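Local coordinates for protein cadherin-related family member 2 (Homo sapiens, PDB 5CZR) that links adjacent microvilli through calcium-dependent heterophilic adhesion to CDHR5, thereby controlling how microvilli pack on the apical surface of epithelial cells, at residues Asn2-Phe7 / Pro83-Gln88; Lys6-Met11 / Val30-Asp35; Phe110-Asn115 / Val123-Leu128. All blocks are in the same frame, centred on the assembly; numbering follows the deposited sequence.

Contact 1 of 3, residues Asn2-Phe7 / Pro83-Gln88. With CA (calcium ion), chain E.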
loop_
_atom_site.group_PDB
_atom_site.type_symbol
_atom_site.label_atom_id
_atom_site.label_comp_id
_atom_site.label_asym_id
_atom_site.label_seq_id
_atom_site.Cartn_x
_atom_site.Cartn_y
_atom_site.Cartn_z
ATOM N N ASN A 2 11.626 -23.124 -44.033
ATOM C CA ASN A 2 10.857 -22.382 -42.979
ATOM C C ASN A 2 11.674 -21.355 -42.202
ATOM O O ASN A 2 12.782 -21.640 -41.762
ATOM C CB ASN A 2 10.175 -23.304 -41.938
ATOM C CG ASN A 2 9.321 -22.501 -40.922
ATOM O OD1 ASN A 2 8.418 -21.755 -41.313
ATOM N ND2 ASN A 2 9.621 -22.632 -39.629
ATOM N N VAL A 3 11.083 -20.182 -41.981
ATOM C CA VAL A 3 11.621 -19.181 -41.063
ATOM C C VAL A 3 10.893 -19.234 -39.692
ATOM O O VAL A 3 9.652 -19.296 -39.626
ATOM C CB VAL A 3 11.507 -17.766 -41.675
ATOM C CG1 VAL A 3 12.156 -16.733 -40.761
ATOM C CG2 VAL A 3 12.168 -17.753 -43.050
ATOM N N ALA A 4 11.679 -19.236 -38.622
ATOM C CA ALA A 4 11.134 -19.264 -37.275
ATOM C C ALA A 4 10.390 -17.966 -36.991
ATOM O O ALA A 4 10.822 -16.899 -37.435
ATOM C CB ALA A 4 12.237 -19.459 -36.252
ATOM N N PRO A 5 9.258 -18.047 -36.273
ATOM C CA PRO A 5 8.613 -16.818 -35.807
ATOM C C PRO A 5 9.470 -16.116 -34.760
ATOM O O PRO A 5 10.350 -16.734 -34.143
ATOM C CB PRO A 5 7.312 -17.314 -35.187
ATOM C CG PRO A 5 7.628 -18.719 -34.768
ATOM C CD PRO A 5 8.550 -19.250 -35.814
ATOM N N LYS A 6 9.173 -14.845 -34.558
ATOM C CA LYS A 6 9.973 -13.954 -33.731
ATOM C C LYS A 6 9.027 -13.018 -32.995
ATOM O O LYS A 6 8.145 -12.411 -33.594
ATOM C CB LYS A 6 10.933 -13.155 -34.614
ATOM C CG LYS A 6 11.963 -12.313 -33.861
ATOM C CD LYS A 6 13.356 -12.354 -34.524
ATOM C CE LYS A 6 13.382 -11.769 -35.935
ATOM N NZ LYS A 6 13.415 -10.270 -35.909
ATOM N N PHE A 7 9.132 -13.010 -31.676
ATOM C CA PHE A 7 8.388 -12.071 -30.838
ATOM C C PHE A 7 8.796 -10.643 -31.175
ATOM O O PHE A 7 9.964 -10.361 -31.453
ATOM C CB PHE A 7 8.698 -12.335 -29.359
ATOM C CG PHE A 7 7.905 -13.486 -28.764
ATOM C CD1 PHE A 7 6.542 -13.388 -28.616
ATOM C CD2 PHE A 7 8.537 -14.619 -28.297
ATOM C CE1 PHE A 7 5.820 -14.416 -28.041
ATOM C CE2 PHE A 7 7.832 -15.645 -27.705
ATOM C CZ PHE A 7 6.476 -15.544 -27.563
ATOM N N PRO A 83 3.772 -23.861 -37.426
ATOM C CA PRO A 83 3.475 -25.311 -37.507
ATOM C C PRO A 83 4.699 -26.216 -37.353
ATOM O O PRO A 83 4.538 -27.378 -36.985
ATOM C CB PRO A 83 2.880 -25.468 -38.901
ATOM C CG PRO A 83 2.342 -24.118 -39.248
ATOM C CD PRO A 83 3.301 -23.147 -38.622
ATOM N N TYR A 84 5.906 -25.651 -37.522
ATOM C CA TYR A 84 7.154 -26.423 -37.611
ATOM C C TYR A 84 8.125 -26.285 -36.441
ATOM O O TYR A 84 8.877 -27.205 -36.160
ATOM C CB TYR A 84 7.885 -26.033 -38.897
ATOM C CG TYR A 84 6.944 -25.861 -40.055
ATOM C CD1 TYR A 84 6.394 -26.977 -40.704
ATOM C CD2 TYR A 84 6.575 -24.593 -40.489
ATOM C CE1 TYR A 84 5.510 -26.821 -41.759
ATOM C CE2 TYR A 84 5.701 -24.434 -41.551
ATOM C CZ TYR A 84 5.162 -25.550 -42.158
ATOM O OH TYR A 84 4.288 -25.377 -43.188
ATOM N N ILE A 85 8.140 -25.128 -35.779
ATOM C CA ILE A 85 9.101 -24.893 -34.715
ATOM C C ILE A 85 8.503 -24.103 -33.551
ATOM O O ILE A 85 7.700 -23.177 -33.758
ATOM C CB ILE A 85 10.381 -24.220 -35.279
ATOM C CG1 ILE A 85 11.501 -24.234 -34.216
ATOM C CG2 ILE A 85 10.083 -22.815 -35.848
ATOM C CD1 ILE A 85 12.878 -23.793 -34.733
ATOM N N GLN A 86 8.947 -24.454 -32.343
ATOM C CA GLN A 86 8.577 -23.766 -31.144
ATOM C C GLN A 86 9.686 -22.805 -30.733
ATOM O O GLN A 86 10.830 -23.194 -30.716
ATOM C CB GLN A 86 8.362 -24.800 -30.037
ATOM C CG GLN A 86 7.967 -24.141 -28.726
ATOM C CD GLN A 86 7.608 -25.107 -27.631
ATOM O OE1 GLN A 86 7.980 -26.285 -27.649
ATOM N NE2 GLN A 86 6.843 -24.595 -26.640
ATOM N N VAL A 87 9.343 -21.559 -30.428
ATOM C CA VAL A 87 10.310 -20.518 -30.064
ATOM C C VAL A 87 9.950 -19.960 -28.669
ATOM O O VAL A 87 8.819 -19.560 -28.441
ATOM C CB VAL A 87 10.284 -19.349 -31.107
ATOM C CG1 VAL A 87 11.165 -18.139 -30.676
ATOM C CG2 VAL A 87 10.701 -19.863 -32.475
ATOM N N GLN A 88 10.908 -19.978 -27.754
ATOM C CA GLN A 88 10.662 -19.671 -26.358
ATOM C C GLN A 88 11.664 -18.644 -25.876
ATOM O O GLN A 88 12.826 -18.678 -26.287
ATOM C CB GLN A 88 10.788 -20.902 -25.497
ATOM C CG GLN A 88 9.894 -22.036 -25.953
ATOM C CD GLN A 88 9.916 -23.221 -24.997
ATOM O OE1 GLN A 88 9.465 -23.123 -23.853
ATOM N NE2 GLN A 88 10.365 -24.371 -25.489
HETATM CA CA CA E . 7.425 -19.842 -40.321
#
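The amide of Asn2 and the ring of Tyr84 cross obliquely, their planes 58° apart, at the N-terminal tip of the first cadherin domain. Asn2 has CG anti to the backbone N (chi1 -176°), which directs the amide at Tyr84, and Asn2 CG comes within 3.5 Å of Tyr84 CD2. With chi2 turning the amide, OD1 also reaches the calcium ion, 2.4 Å away. An asparagine suits this place because one branch can bind metal while its ND2 lies against Ile85 CG2. Val3 adds its carbonyl O to the metal, also at 2.4 Å, and its side chain turns away from 83-88. One face of the Tyr84 ring is covered by Pro83, whose CB lies 3.9 Å from the ring plane, over its centre. In this extracellular cadherin repeat, the N-terminal residues 2-5 thus run beside the start of strand 86-96 without a hydrogen bond between them, and Asp33, Asp35, Asp37 and Asp82 complete the ion's protein ligands. Farther along, compact or branched apolar groups take over, among them the rigid ring of Pro5. Ile85 CG2, in the crowded position between backbone N and carbonyl carbon, meets Pro5 CD at 3.9 Å and also Ala4 CB. Pro5 and Val87 slide past each other in opposite directions; Val87 CG2, beside its own backbone N, reaches Pro5 O at 3.6 Å and Pro5 CG at 4.0 Å.

Contact 2 of 3, residues Lys6-Met11 / Val30-Asp35. With CA (calcium ion), chain E.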
loop_
_atom_site.group_PDB
_atom_site.type_symbol
_atom_site.label_atom_id
_atom_site.label_comp_id
_atom_site.label_asym_id
_atom_site.label_seq_id
_atom_site.Cartn_x
_atom_site.Cartn_y
_atom_site.Cartn_z
ATOM N N LYS A 6 9.173 -14.845 -34.558
ATOM C CA LYS A 6 9.973 -13.954 -33.731
ATOM C C LYS A 6 9.027 -13.018 -32.995
ATOM O O LYS A 6 8.145 -12.411 -33.594
ATOM C CB LYS A 6 10.933 -13.155 -34.614
ATOM C CG LYS A 6 11.963 -12.313 -33.861
ATOM C CD LYS A 6 13.356 -12.354 -34.524
ATOM C CE LYS A 6 13.382 -11.769 -35.935
ATOM N NZ LYS A 6 13.415 -10.270 -35.909
ATOM N N PHE A 7 9.132 -13.010 -31.676
ATOM C CA PHE A 7 8.388 -12.071 -30.838
ATOM C C PHE A 7 8.796 -10.643 -31.175
ATOM O O PHE A 7 9.964 -10.361 -31.453
ATOM C CB PHE A 7 8.698 -12.335 -29.359
ATOM C CG PHE A 7 7.905 -13.486 -28.764
ATOM C CD1 PHE A 7 6.542 -13.388 -28.616
ATOM C CD2 PHE A 7 8.537 -14.619 -28.297
ATOM C CE1 PHE A 7 5.820 -14.416 -28.041
ATOM C CE2 PHE A 7 7.832 -15.645 -27.705
ATOM C CZ PHE A 7 6.476 -15.544 -27.563
ATOM N N LEU A 8 7.834 -9.749 -31.150
ATOM C CA LEU A 8 8.143 -8.332 -31.293
ATOM C C LEU A 8 9.065 -7.879 -30.178
ATOM O O LEU A 8 9.060 -8.433 -29.089
ATOM C CB LEU A 8 6.854 -7.477 -31.301
ATOM C CG LEU A 8 5.822 -7.804 -32.413
ATOM C CD1 LEU A 8 4.751 -6.713 -32.529
ATOM C CD2 LEU A 8 6.505 -8.042 -33.759
ATOM N N ALA A 9 9.836 -6.840 -30.474
ATOM C CA ALA A 9 10.799 -6.270 -29.553
ATOM C C ALA A 9 10.263 -5.984 -28.146
ATOM O O ALA A 9 10.986 -6.161 -27.157
ATOM C CB ALA A 9 11.417 -4.996 -30.163
ATOM N N ASN A 10 9.024 -5.522 -28.037
ATOM C CA ASN A 10 8.476 -5.140 -26.726
ATOM C C ASN A 10 7.972 -6.334 -25.879
ATOM O O ASN A 10 7.447 -6.141 -24.794
ATOM C CB ASN A 10 7.379 -4.074 -26.874
ATOM C CG ASN A 10 6.186 -4.588 -27.678
ATOM O OD1 ASN A 10 6.354 -5.355 -28.634
ATOM N ND2 ASN A 10 5.000 -4.234 -27.266
ATOM N N MET A 11 8.194 -7.556 -26.337
ATOM C CA MET A 11 7.853 -8.735 -25.544
ATOM C C MET A 11 8.891 -9.124 -24.459
ATOM O O MET A 11 8.744 -10.175 -23.834
ATOM C CB MET A 11 7.610 -9.935 -26.469
ATOM C CG MET A 11 6.419 -9.743 -27.396
ATOM S SD MET A 11 4.832 -9.830 -26.513
ATOM C CE MET A 11 4.280 -8.126 -26.627
ATOM N N VAL A 30 2.548 -11.085 -28.870
ATOM C CA VAL A 30 2.559 -10.761 -30.287
ATOM C C VAL A 30 3.918 -11.126 -30.886
ATOM O O VAL A 30 4.969 -10.817 -30.341
ATOM C CB VAL A 30 2.271 -9.256 -30.583
ATOM C CG1 VAL A 30 1.824 -9.087 -32.030
ATOM C CG2 VAL A 30 1.218 -8.651 -29.682
ATOM N N ALA A 31 3.855 -11.804 -32.013
ATOM C CA ALA A 31 5.023 -12.210 -32.755
ATOM C C ALA A 31 4.672 -12.079 -34.232
ATOM O O ALA A 31 3.522 -11.843 -34.573
ATOM C CB ALA A 31 5.379 -13.644 -32.418
ATOM N N GLU A 32 5.675 -12.221 -35.091
ATOM C CA GLU A 32 5.504 -12.171 -36.545
ATOM C C GLU A 32 6.264 -13.319 -37.162
ATOM O O GLU A 32 7.195 -13.897 -36.557
ATOM C CB GLU A 32 6.015 -10.853 -37.106
ATOM C CG GLU A 32 7.537 -10.690 -37.022
ATOM C CD GLU A 32 8.028 -9.247 -37.231
ATOM O OE1 GLU A 32 7.255 -8.277 -36.970
ATOM O OE2 GLU A 32 9.213 -9.077 -37.630
ATOM N N ASP A 33 5.851 -13.671 -38.372
ATOM C CA ASP A 33 6.439 -14.814 -39.062
ATOM C C ASP A 33 6.576 -14.480 -40.532
ATOM O O ASP A 33 5.577 -14.202 -41.204
ATOM C CB ASP A 33 5.561 -16.059 -38.877
ATOM C CG ASP A 33 6.236 -17.345 -39.396
ATOM O OD1 ASP A 33 6.255 -17.568 -40.631
ATOM O OD2 ASP A 33 6.696 -18.153 -38.564
ATOM N N GLN A 34 7.811 -14.527 -41.024
ATOM C CA GLN A 34 8.142 -14.163 -42.422
ATOM C C GLN A 34 7.400 -15.020 -43.475
ATOM O O GLN A 34 7.203 -14.565 -44.582
ATOM C CB GLN A 34 9.660 -14.291 -42.663
ATOM C CG GLN A 34 10.263 -13.205 -43.601
ATOM C CD GLN A 34 10.580 -11.890 -42.890
ATOM O OE1 GLN A 34 10.430 -11.750 -41.665
ATOM N NE2 GLN A 34 11.035 -10.913 -43.673
ATOM N N ASP A 35 7.007 -16.246 -43.130
ATOM C CA ASP A 35 6.227 -17.093 -44.044
ATOM C C ASP A 35 4.739 -16.854 -43.897
ATOM O O ASP A 35 3.942 -17.441 -44.614
ATOM C CB ASP A 35 6.501 -18.562 -43.788
ATOM C CG ASP A 35 7.982 -18.861 -43.664
ATOM O OD1 ASP A 35 8.739 -18.705 -44.659
ATOM O OD2 ASP A 35 8.390 -19.278 -42.565
HETATM CA CA CA E . 7.425 -19.842 -40.321
#
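Lys6-Met11 and Val30-Asp35 are joined most tightly through their backbones. Lys6 and Glu32 form an antiparallel hydrogen-bonded pair: Lys6 N donates to Glu32 O at 3.0 Å, nearly along the C=O axis, and Glu32 N returns a bond of 2.9 Å to Lys6 O within the carbonyl plane. At the adjoining non-hydrogen-bonded pair, Phe7 and Ala31 have their CA atoms only 3.9 Å apart, and a methyl is a side chain small enough for such an approach; Ala31 CB lies against Phe7 CA. Val30 O is met from several sides. Leu8 N donates to it at 3.2 Å, from above the carbonyl plane, while Phe7 CD1 brings the ring edge to it at 3.5 Å and Met11 CG packs alongside. Met11, bent at chi2 and chi3, also turns SD back to accept a weak hydrogen bond from Val30 N, which a thioether can do without carrying charge into a buried position. The outer side is looser. Leu8 divides its two methyls there: the Leu8 and Val30 side chains cross obliquely, CD1 to CG1 at 3.8 Å, and CD2 touches Glu32 OE1 at 3.3 Å. An alanine at Leu8 would remove both methyls and would probably leave Val30 and the extended Glu32 chain less well packed. Lys6 and Glu32 are exposed on the same face, their opposite charges near but not in contact, so any attraction is probably modest. Farther along the chain, Asp33 OD1 accepts from Asp35 N in an Asx turn, while both Asp33 oxygens and Asp35 OD2 bind calcium: short edge strand 6-7 is paired with the end of strand 25-32, whose chain runs on into an acidic calcium-binding loop of a cadherin domain.

Contact 3 of 3, residues Phe110-Asn115 / Val123-Leu128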
loop_
_atom_site.group_PDB
_atom_site.type_symbol
_atom_site.label_atom_id
_atom_site.label_comp_id
_atom_site.label_asym_id
_atom_site.label_seq_id
_atom_site.Cartn_x
_atom_site.Cartn_y
_atom_site.Cartn_z
ATOM N N PHE A 110 -1.120 2.231 25.074
ATOM C CA PHE A 110 -1.603 3.586 24.800
ATOM C C PHE A 110 -2.166 4.279 26.032
ATOM O O PHE A 110 -3.298 4.754 26.054
ATOM C CB PHE A 110 -2.669 3.570 23.737
ATOM C CG PHE A 110 -2.201 3.067 22.429
ATOM C CD1 PHE A 110 -1.365 3.841 21.636
ATOM C CD2 PHE A 110 -2.617 1.806 21.969
ATOM C CE1 PHE A 110 -0.949 3.380 20.408
ATOM C CE2 PHE A 110 -2.206 1.336 20.735
ATOM C CZ PHE A 110 -1.377 2.127 19.953
ATOM N N SER A 111 -1.360 4.339 27.071
ATOM C CA SER A 111 -1.715 5.125 28.214
ATOM C C SER A 111 -0.470 5.749 28.857
ATOM O O SER A 111 0.641 5.227 28.756
ATOM C CB SER A 111 -2.570 4.312 29.217
ATOM O OG SER A 111 -1.770 3.426 29.946
ATOM N N THR A 112 -0.692 6.889 29.493
ATOM C CA THR A 112 0.361 7.571 30.209
ATOM C C THR A 112 -0.242 8.434 31.300
ATOM O O THR A 112 -1.455 8.618 31.390
ATOM C CB THR A 112 1.217 8.440 29.278
ATOM O OG1 THR A 112 2.387 8.835 29.973
ATOM C CG2 THR A 112 0.469 9.676 28.824
ATOM N N SER A 113 0.635 8.936 32.139
ATOM C CA SER A 113 0.252 9.752 33.248
ATOM C C SER A 113 1.162 10.969 33.234
ATOM O O SER A 113 2.365 10.838 33.067
ATOM C CB SER A 113 0.424 8.950 34.536
ATOM O OG SER A 113 -0.141 9.651 35.611
ATOM N N ILE A 114 0.589 12.152 33.326
ATOM C CA ILE A 114 1.398 13.351 33.330
ATOM C C ILE A 114 1.015 14.290 34.450
ATOM O O ILE A 114 -0.165 14.437 34.801
ATOM C CB ILE A 114 1.339 14.089 31.992
ATOM C CG1 ILE A 114 -0.103 14.381 31.580
ATOM C CG2 ILE A 114 2.051 13.273 30.918
ATOM C CD1 ILE A 114 -0.223 15.305 30.376
ATOM N N ASN A 115 2.026 14.964 34.973
ATOM C CA ASN A 115 1.835 15.951 36.038
ATOM C C ASN A 115 1.166 17.204 35.486
ATOM O O ASN A 115 1.481 17.613 34.372
ATOM C CB ASN A 115 3.189 16.273 36.660
ATOM C CG ASN A 115 3.767 15.095 37.452
ATOM O OD1 ASN A 115 3.040 14.344 38.124
ATOM N ND2 ASN A 115 5.088 14.939 37.388
ATOM N N VAL A 123 6.853 17.056 25.228
ATOM C CA VAL A 123 6.430 15.803 24.628
ATOM C C VAL A 123 5.741 14.929 25.676
ATOM O O VAL A 123 6.304 14.662 26.724
ATOM C CB VAL A 123 7.613 15.035 23.998
ATOM C CG1 VAL A 123 7.175 13.656 23.488
ATOM C CG2 VAL A 123 8.180 15.825 22.824
ATOM N N VAL A 124 4.524 14.467 25.381
ATOM C CA VAL A 124 3.757 13.674 26.352
ATOM C C VAL A 124 3.707 12.192 25.996
ATOM O O VAL A 124 3.565 11.351 26.858
ATOM C CB VAL A 124 2.371 14.229 26.680
ATOM C CG1 VAL A 124 2.456 15.651 27.223
ATOM C CG2 VAL A 124 1.384 14.162 25.562
ATOM N N PHE A 125 3.736 11.881 24.700
ATOM C CA PHE A 125 3.653 10.515 24.226
ATOM C C PHE A 125 4.162 10.496 22.807
ATOM O O PHE A 125 4.169 11.524 22.131
ATOM C CB PHE A 125 2.177 10.003 24.262
ATOM C CG PHE A 125 2.059 8.523 24.398
ATOM C CD1 PHE A 125 2.329 7.909 25.604
ATOM C CD2 PHE A 125 1.695 7.728 23.307
ATOM C CE1 PHE A 125 2.204 6.531 25.745
ATOM C CE2 PHE A 125 1.587 6.356 23.440
ATOM C CZ PHE A 125 1.834 5.757 24.663
ATOM N N SER A 126 4.463 9.305 22.333
ATOM C CA SER A 126 4.906 9.110 20.993
ATOM C C SER A 126 4.220 7.884 20.356
ATOM O O SER A 126 4.175 6.830 20.953
ATOM C CB SER A 126 6.421 8.906 21.048
ATOM O OG SER A 126 6.824 8.430 19.803
ATOM N N VAL A 127 3.678 8.054 19.155
ATOM C CA VAL A 127 3.100 6.960 18.411
ATOM C C VAL A 127 3.815 6.782 17.089
ATOM O O VAL A 127 4.478 7.691 16.606
ATOM C CB VAL A 127 1.579 7.136 18.153
ATOM C CG1 VAL A 127 0.824 7.121 19.465
ATOM C CG2 VAL A 127 1.293 8.381 17.330
ATOM N N LEU A 128 3.680 5.590 16.533
ATOM C CA LEU A 128 4.254 5.260 15.250
ATOM C C LEU A 128 3.294 4.395 14.466
ATOM O O LEU A 128 2.876 3.326 14.925
ATOM C CB LEU A 128 5.550 4.506 15.461
ATOM C CG LEU A 128 6.138 3.941 14.152
ATOM C CD1 LEU A 128 6.611 5.074 13.242
ATOM C CD2 LEU A 128 7.264 2.975 14.459
#
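Two facing sheets of the second cadherin domain meet here, edge strand 111-115 of one lying over the first part of strand 123-130 of the other. The short strand axes of 111-115 and 123-126 run almost antiparallel, at 174°, yet 7.9 Å apart, so side chains rather than hydrogen bonds fill the gap. Phe125 is the main filler. Its CG is anti to the backbone N (chi1 -154°), and the ring extends across to the opposite strand: CD1 lies 3.9 Å from Thr112 CB, CE1 is 3.6 Å from Ser111 O, and CZ reaches Phe110 CA. Thr112 and Phe125 slide past each other in opposite directions, and the branched but compact threonine leaves room for the large ring while its CG2 comes near Val124 O. The contact lies toward the margin of the cadherin beta-sandwich, and a classic beta bulge, with Val124 and Phe125 both opposite Ile166, lets these two consecutive residues both point toward 110-115. Val124 uses CG1, beside its backbone N, to meet Ile114 CD1 at 4.2 Å; Ile114 gets there by placing CG1 in the crowded position (chi1 54°), and the two chains cross obliquely. At the other end, Phe110 CD1 approaches Phe125 CE2 at 4.3 Å, and Val127 CG1 sits at the edge of both rings, 4.2 Å from Phe110 CE1. Leu208 of strand 206-213 also touches Phe125.

Overall arrangement
Contacts 1 and 2 form one cluster at the N-terminal tip, their centres 9 Å apart, sharing Lys6 and Phe7 of strand 6-7. Both supply the same calcium ion: contact 1 gives Asn2 and Val3, contact 2 gives Asp33 and Asp35, and Asp37 and Asp82 lie outside them. A probable hydrogen bond from Val3 N to Asp35 OD2, 2.9 Å long, ties the two together directly. Contact 3 belongs to the second cadherin domain, on the other side of the chain's centre, its centre about 69 Å from that of contact 1 and about 64 Å from that of contact 2. Between the domains lie three further calcium ions. The first domain, required for binding CDHR5, carries contacts 1 and 2.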